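PDB 1JY5: CalsepRRP from Calystegia sepium, which is an RNase-related protein of the RNase T2 family and may bind and cleave RNA as other members of that family do. Local coordinates for residues H2-Y7 with F182-Q187; V168-D173 with S200-P205. One frame throughout, in Å; residues are numbered along the deposited sequence.

Both contacts involve the antiparallel sheet to which strands 7-14, 167-171 and 174-182 belong, but about 29 Å separates their centres. Contact 1, with three of its six touching residues buried, lies where the chain enters strand 7-14 and leaves strand 174-182; contact 2 is a surface contact joining the turn between strands 167-171 and 174-182 to the C-terminal segment 200-205. Neither is a core contact, and strand 174-182 connects them, since its end supplies F182 while its start follows D173. A lysine whose aliphatic chain covers a phenylalanine face and whose ammonium bonds two carbonyls dominates contact 1. Contact 2 rests on one backbone bond, a sulfur-methyl touch and a disulfide close by.

Contact 1 (H2-Y7 with F182-Q187); sequences HKEFDY and FDKTLQ
K184 reaches over the F5 ring and plants its ammonium on the backbone of 2-7, and this one side chain carries most of the contact. Its CG lies 3.7 Å from F5 CE1, and CD sits over one face of the ring, offset toward the rim, the two side chains running past one another in opposing senses. Bends at chi3 (-75°) and chi4 (-76°) bring the chain end round to two successive carbonyls. K184 NZ donates to F5 O at 3.1 Å, in the carbonyl plane on a lone pair, and to D6 O at 2.8 Å from above the plane of that carbonyl.

This is the close-fitting part, together with Y7 CB against F182 O at 3.4 Å. The outer side is looser: exposed E4 lays OE2 3.5 Å from K184 CD, while E4 OE2 is 5.0 Å from K184 NZ, consistent with a mild electrostatic pull at most. The backbone of K184 belongs to a type I beta turn from D183 to L186. D183 OD2 braces it, taking three hydrogen bonds out of its carboxylate plane, from T185 N (an Asx turn) and T185 OG1 on one side and from Q187 N on the other. K3 NZ forms a salt bridge with D6 OD1, which also accepts from D50 N.

D48 is paired with both D6 and Y7 through backbone hydrogen bonds, a classic beta bulge where strand 7-14 begins beside strand 40-48. Behind the contact F5 rests on P47 and meets the F8 ring, while F182 closes strand 174-182 against L126 of helix 116-129 and L188 of strand 188-189.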
loop_
_atom_site.group_PDB
_atom_site.type_symbol
_atom_site.label_atom_id
_atom_site.label_comp_id
_atom_site.label_asym_id
_atom_site.label_seq_id
_atom_site.Cartn_x
_atom_site.Cartn_y
_atom_site.Cartn_z
ATOM N N HIS A 2 22.900 8.512 3.807
ATOM C CA HIS A 2 21.768 9.424 3.494
ATOM C C HIS A 2 21.087 9.896 4.779
ATOM O O HIS A 2 21.303 9.331 5.852
ATOM C CB HIS A 2 20.739 8.704 2.615
ATOM C CG HIS A 2 20.139 7.489 3.259
ATOM N ND1 HIS A 2 20.814 6.294 3.374
ATOM C CD2 HIS A 2 18.939 7.305 3.862
ATOM C CE1 HIS A 2 20.057 5.423 4.023
ATOM N NE2 HIS A 2 18.918 6.012 4.330
ATOM N N LYS A 3 20.270 10.937 4.664
ATOM C CA LYS A 3 19.537 11.461 5.810
ATOM C C LYS A 3 18.504 10.409 6.217
ATOM O O LYS A 3 17.893 9.778 5.355
ATOM C CB LYS A 3 18.825 12.758 5.423
ATOM C CG LYS A 3 17.856 13.278 6.468
ATOM C CD LYS A 3 16.952 14.355 5.890
ATOM C CE LYS A 3 15.626 14.399 6.634
ATOM N NZ LYS A 3 14.666 15.348 6.011
ATOM N N GLU A 4 18.313 10.207 7.518
ATOM C CA GLU A 4 17.329 9.231 7.982
ATOM C C GLU A 4 15.969 9.735 7.510
ATOM O O GLU A 4 15.733 10.945 7.466
ATOM C CB GLU A 4 17.335 9.125 9.511
ATOM C CG GLU A 4 16.592 7.899 10.053
ATOM C CD GLU A 4 16.396 7.937 11.564
ATOM O OE1 GLU A 4 17.057 8.759 12.233
ATOM O OE2 GLU A 4 15.584 7.137 12.088
ATOM N N PHE A 5 15.085 8.812 7.151
ATOM C CA PHE A 5 13.754 9.180 6.679
ATOM C C PHE A 5 12.968 9.901 7.773
ATOM O O PHE A 5 13.259 9.757 8.962
ATOM C CB PHE A 5 13.000 7.934 6.199
ATOM C CG PHE A 5 12.590 6.997 7.301
ATOM C CD1 PHE A 5 11.286 7.002 7.788
ATOM C CD2 PHE A 5 13.498 6.090 7.833
ATOM C CE1 PHE A 5 10.891 6.112 8.789
ATOM C CE2 PHE A 5 13.115 5.195 8.834
ATOM C CZ PHE A 5 11.809 5.207 9.312
ATOM N N ASP A 6 11.968 10.672 7.368
ATOM C CA ASP A 6 11.171 11.448 8.317
ATOM C C ASP A 6 9.918 10.745 8.818
ATOM O O ASP A 6 9.619 10.772 10.012
ATOM C CB ASP A 6 10.786 12.783 7.677
ATOM C CG ASP A 6 11.989 13.644 7.372
ATOM O OD1 ASP A 6 12.021 14.266 6.289
ATOM O OD2 ASP A 6 12.900 13.709 8.227
ATOM N N TYR A 7 9.183 10.119 7.907
ATOM C CA TYR A 7 7.960 9.436 8.289
ATOM C C TYR A 7 7.696 8.251 7.371
ATOM O O TYR A 7 8.352 8.080 6.341
ATOM C CB TYR A 7 6.779 10.415 8.229
ATOM C CG TYR A 7 6.443 10.858 6.820
ATOM C CD1 TYR A 7 5.524 10.145 6.044
ATOM C CD2 TYR A 7 7.104 11.941 6.232
ATOM C CE1 TYR A 7 5.276 10.494 4.713
ATOM C CE2 TYR A 7 6.865 12.298 4.902
ATOM C CZ TYR A 7 5.957 11.569 4.150
ATOM O OH TYR A 7 5.763 11.887 2.825
ATOM N N PHE A 182 2.534 7.549 8.998
ATOM C CA PHE A 182 2.885 7.241 10.382
ATOM C C PHE A 182 4.245 7.837 10.751
ATOM O O PHE A 182 5.138 7.900 9.904
ATOM C CB PHE A 182 2.982 5.724 10.605
ATOM C CG PHE A 182 1.699 4.975 10.368
ATOM C CD1 PHE A 182 1.359 4.539 9.089
ATOM C CD2 PHE A 182 0.830 4.705 11.425
ATOM C CE1 PHE A 182 0.170 3.848 8.861
ATOM C CE2 PHE A 182 -0.368 4.011 11.209
ATOM C CZ PHE A 182 -0.696 3.583 9.923
ATOM N N ASP A 183 4.404 8.263 12.007
ATOM C CA ASP A 183 5.690 8.796 12.450
ATOM C C ASP A 183 6.590 7.603 12.776
ATOM O O ASP A 183 6.167 6.451 12.641
ATOM C CB ASP A 183 5.532 9.761 13.653
ATOM C CG ASP A 183 5.031 9.088 14.929
ATOM O OD1 ASP A 183 4.512 9.820 15.803
ATOM O OD2 ASP A 183 5.160 7.858 15.088
ATOM N N LYS A 184 7.829 7.872 13.181
ATOM C CA LYS A 184 8.782 6.815 13.480
ATOM C C LYS A 184 8.453 5.997 14.725
ATOM O O LYS A 184 9.151 5.031 15.038
ATOM C CB LYS A 184 10.199 7.394 13.555
ATOM C CG LYS A 184 10.793 7.693 12.167
ATOM C CD LYS A 184 12.237 8.194 12.236
ATOM C CE LYS A 184 12.318 9.624 12.696
ATOM N NZ LYS A 184 11.935 10.583 11.633
ATOM N N THR A 185 7.395 6.383 15.433
ATOM C CA THR A 185 6.957 5.626 16.598
ATOM C C THR A 185 5.644 4.924 16.232
ATOM O O THR A 185 4.884 4.500 17.100
ATOM C CB THR A 185 6.756 6.522 17.866
ATOM O OG1 THR A 185 5.957 7.668 17.543
ATOM C CG2 THR A 185 8.105 6.974 18.417
ATOM N N LEU A 186 5.395 4.809 14.929
ATOM C CA LEU A 186 4.208 4.135 14.406
ATOM C C LEU A 186 2.870 4.782 14.781
ATOM O O LEU A 186 1.830 4.116 14.803
ATOM C CB LEU A 186 4.216 2.656 14.836
ATOM C CG LEU A 186 5.452 1.818 14.444
ATOM C CD1 LEU A 186 5.251 0.369 14.871
ATOM C CD2 LEU A 186 5.680 1.888 12.935
ATOM N N GLN A 187 2.895 6.078 15.078
ATOM C CA GLN A 187 1.674 6.805 15.412
ATOM C C GLN A 187 1.184 7.489 14.144
ATOM O O GLN A 187 1.978 8.062 13.391
ATOM C CB GLN A 187 1.925 7.896 16.459
ATOM C CG GLN A 187 2.539 7.453 17.768
ATOM C CD GLN A 187 2.698 8.627 18.729
ATOM O OE1 GLN A 187 3.395 9.608 18.429
ATOM N NE2 GLN A 187 2.048 8.536 19.889
#

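Contact 2 (V168-D173 with S200-P205); sequences VKCKSD and SLVSLP
C170 meets V202 through sulfur, and D173 meets L201, V202 and S203 through its carboxylate and carbonyl. The setting is a beta hairpin of the RNase T2 fold: strand 167-171 turns through S172 and D173 into the antiparallel strand 174-182, and the C-terminal segment passes beside the turn.

CB of C170 is directed at segment 200-205, and its SG, anti to the carbonyl carbon (chi1 -73°), lies 3.7 Å from V202 CG1. That sulfur is also half of the disulfide to C198, so the covalent link ties the hairpin to the chain just ahead of S200. The V202 side chain also touches V151 and I154 of helix 151-162, and its backbone pairs with Y149 in a small two-stranded sheet.

At the turn, CG of D173 is anti to the backbone N (chi1 -179°), and from there OD1 comes to 2.7 Å from L201 O. The other carboxylate oxygen, D173 OD2, stays 4.1 Å from S203 OG, so the two side chains are neighbours without a close polar meeting. Backbone holds this end: D173 O faces the chain between V202 and S203. It receives a CA-H...O contact from V202 CA at 3.2 Å and, in its carbonyl plane, a bent hydrogen bond from S203 N at 3.1 Å, with an N-H...O angle of 141°.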
loop_
_atom_site.group_PDB
_atom_site.type_symbol
_atom_site.label_atom_id
_atom_site.label_comp_id
_atom_site.label_asym_id
_atom_site.label_seq_id
_atom_site.Cartn_x
_atom_site.Cartn_y
_atom_site.Cartn_z
ATOM N N VAL A 168 -5.198 10.175 -1.585
ATOM C CA VAL A 168 -5.817 9.238 -2.515
ATOM C C VAL A 168 -5.388 9.486 -3.955
ATOM O O VAL A 168 -5.337 10.628 -4.410
ATOM C CB VAL A 168 -7.366 9.313 -2.470
ATOM C CG1 VAL A 168 -7.953 8.256 -3.401
ATOM C CG2 VAL A 168 -7.879 9.097 -1.042
ATOM N N LYS A 169 -5.080 8.404 -4.666
ATOM C CA LYS A 169 -4.682 8.478 -6.065
ATOM C C LYS A 169 -5.701 7.676 -6.868
ATOM O O LYS A 169 -6.182 6.632 -6.412
ATOM C CB LYS A 169 -3.283 7.881 -6.264
ATOM C CG LYS A 169 -2.188 8.515 -5.406
ATOM C CD LYS A 169 -2.027 10.001 -5.687
ATOM C CE LYS A 169 -0.805 10.569 -4.976
ATOM N NZ LYS A 169 -0.686 12.036 -5.190
ATOM N N CYS A 170 -6.024 8.166 -8.060
ATOM C CA CYS A 170 -6.995 7.504 -8.921
ATOM C C CYS A 170 -6.451 7.080 -10.266
ATOM O O CYS A 170 -5.436 7.590 -10.734
ATOM C CB CYS A 170 -8.213 8.405 -9.138
ATOM S SG CYS A 170 -9.248 8.498 -7.661
ATOM N N LYS A 171 -7.154 6.135 -10.875
ATOM C CA LYS A 171 -6.799 5.619 -12.180
ATOM C C LYS A 171 -8.016 5.879 -13.059
ATOM O O LYS A 171 -9.001 5.141 -13.005
ATOM C CB LYS A 171 -6.511 4.120 -12.084
ATOM C CG LYS A 171 -5.937 3.484 -13.330
ATOM C CD LYS A 171 -5.683 2.007 -13.075
ATOM C CE LYS A 171 -5.067 1.319 -14.279
ATOM N NZ LYS A 171 -4.851 -0.135 -14.009
ATOM N N SER A 172 -7.946 6.961 -13.831
ATOM C CA SER A 172 -9.013 7.371 -14.740
ATOM C C SER A 172 -10.249 7.901 -14.020
ATOM O O SER A 172 -10.736 8.994 -14.322
ATOM C CB SER A 172 -9.414 6.207 -15.648
ATOM O OG SER A 172 -10.395 6.615 -16.587
ATOM N N ASP A 173 -10.760 7.118 -13.076
ATOM C CA ASP A 173 -11.941 7.506 -12.319
ATOM C C ASP A 173 -12.171 6.592 -11.116
ATOM O O ASP A 173 -13.048 6.843 -10.291
ATOM C CB ASP A 173 -13.176 7.466 -13.212
ATOM C CG ASP A 173 -14.421 7.892 -12.483
ATOM O OD1 ASP A 173 -14.482 9.072 -12.075
ATOM O OD2 ASP A 173 -15.333 7.054 -12.305
ATOM N N SER A 200 -13.992 14.442 -8.933
ATOM C CA SER A 200 -14.943 14.690 -7.858
ATOM C C SER A 200 -15.722 13.420 -7.518
ATOM O O SER A 200 -16.067 13.183 -6.360
ATOM C CB SER A 200 -15.925 15.789 -8.263
ATOM O OG SER A 200 -16.795 16.097 -7.189
ATOM N N LEU A 201 -16.008 12.612 -8.536
ATOM C CA LEU A 201 -16.736 11.363 -8.343
ATOM C C LEU A 201 -15.822 10.198 -8.697
ATOM O O LEU A 201 -15.186 10.195 -9.749
ATOM C CB LEU A 201 -17.992 11.325 -9.220
ATOM C CG LEU A 201 -19.096 12.334 -8.887
ATOM C CD1 LEU A 201 -20.249 12.162 -9.868
ATOM C CD2 LEU A 201 -19.581 12.127 -7.458
ATOM N N VAL A 202 -15.756 9.209 -7.812
ATOM C CA VAL A 202 -14.895 8.057 -8.030
ATOM C C VAL A 202 -15.619 6.751 -7.759
ATOM O O VAL A 202 -16.708 6.744 -7.188
ATOM C CB VAL A 202 -13.650 8.130 -7.123
ATOM C CG1 VAL A 202 -12.843 9.372 -7.460
ATOM C CG2 VAL A 202 -14.072 8.146 -5.663
ATOM N N SER A 203 -15.007 5.643 -8.165
ATOM C CA SER A 203 -15.616 4.335 -7.960
ATOM C C SER A 203 -14.684 3.347 -7.276
ATOM O O SER A 203 -13.472 3.543 -7.236
ATOM C CB SER A 203 -16.057 3.754 -9.305
ATOM O OG SER A 203 -14.943 3.590 -10.166
ATOM N N LEU A 204 -15.270 2.289 -6.728
ATOM C CA LEU A 204 -14.509 1.234 -6.069
ATOM C C LEU A 204 -14.885 -0.065 -6.774
ATOM O O LEU A 204 -15.554 -0.927 -6.207
ATOM C CB LEU A 204 -14.866 1.167 -4.583
ATOM C CG LEU A 204 -14.512 2.411 -3.755
ATOM C CD1 LEU A 204 -15.196 2.346 -2.393
ATOM C CD2 LEU A 204 -12.994 2.505 -3.597
ATOM N N PRO A 205 -14.445 -0.220 -8.033
ATOM C CA PRO A 205 -14.723 -1.401 -8.857
ATOM C C PRO A 205 -14.369 -2.739 -8.224
ATOM O O PRO A 205 -13.474 -2.831 -7.380
ATOM C CB PRO A 205 -13.919 -1.131 -10.128
ATOM C CG PRO A 205 -12.760 -0.317 -9.624
ATOM C CD PRO A 205 -13.451 0.645 -8.691
#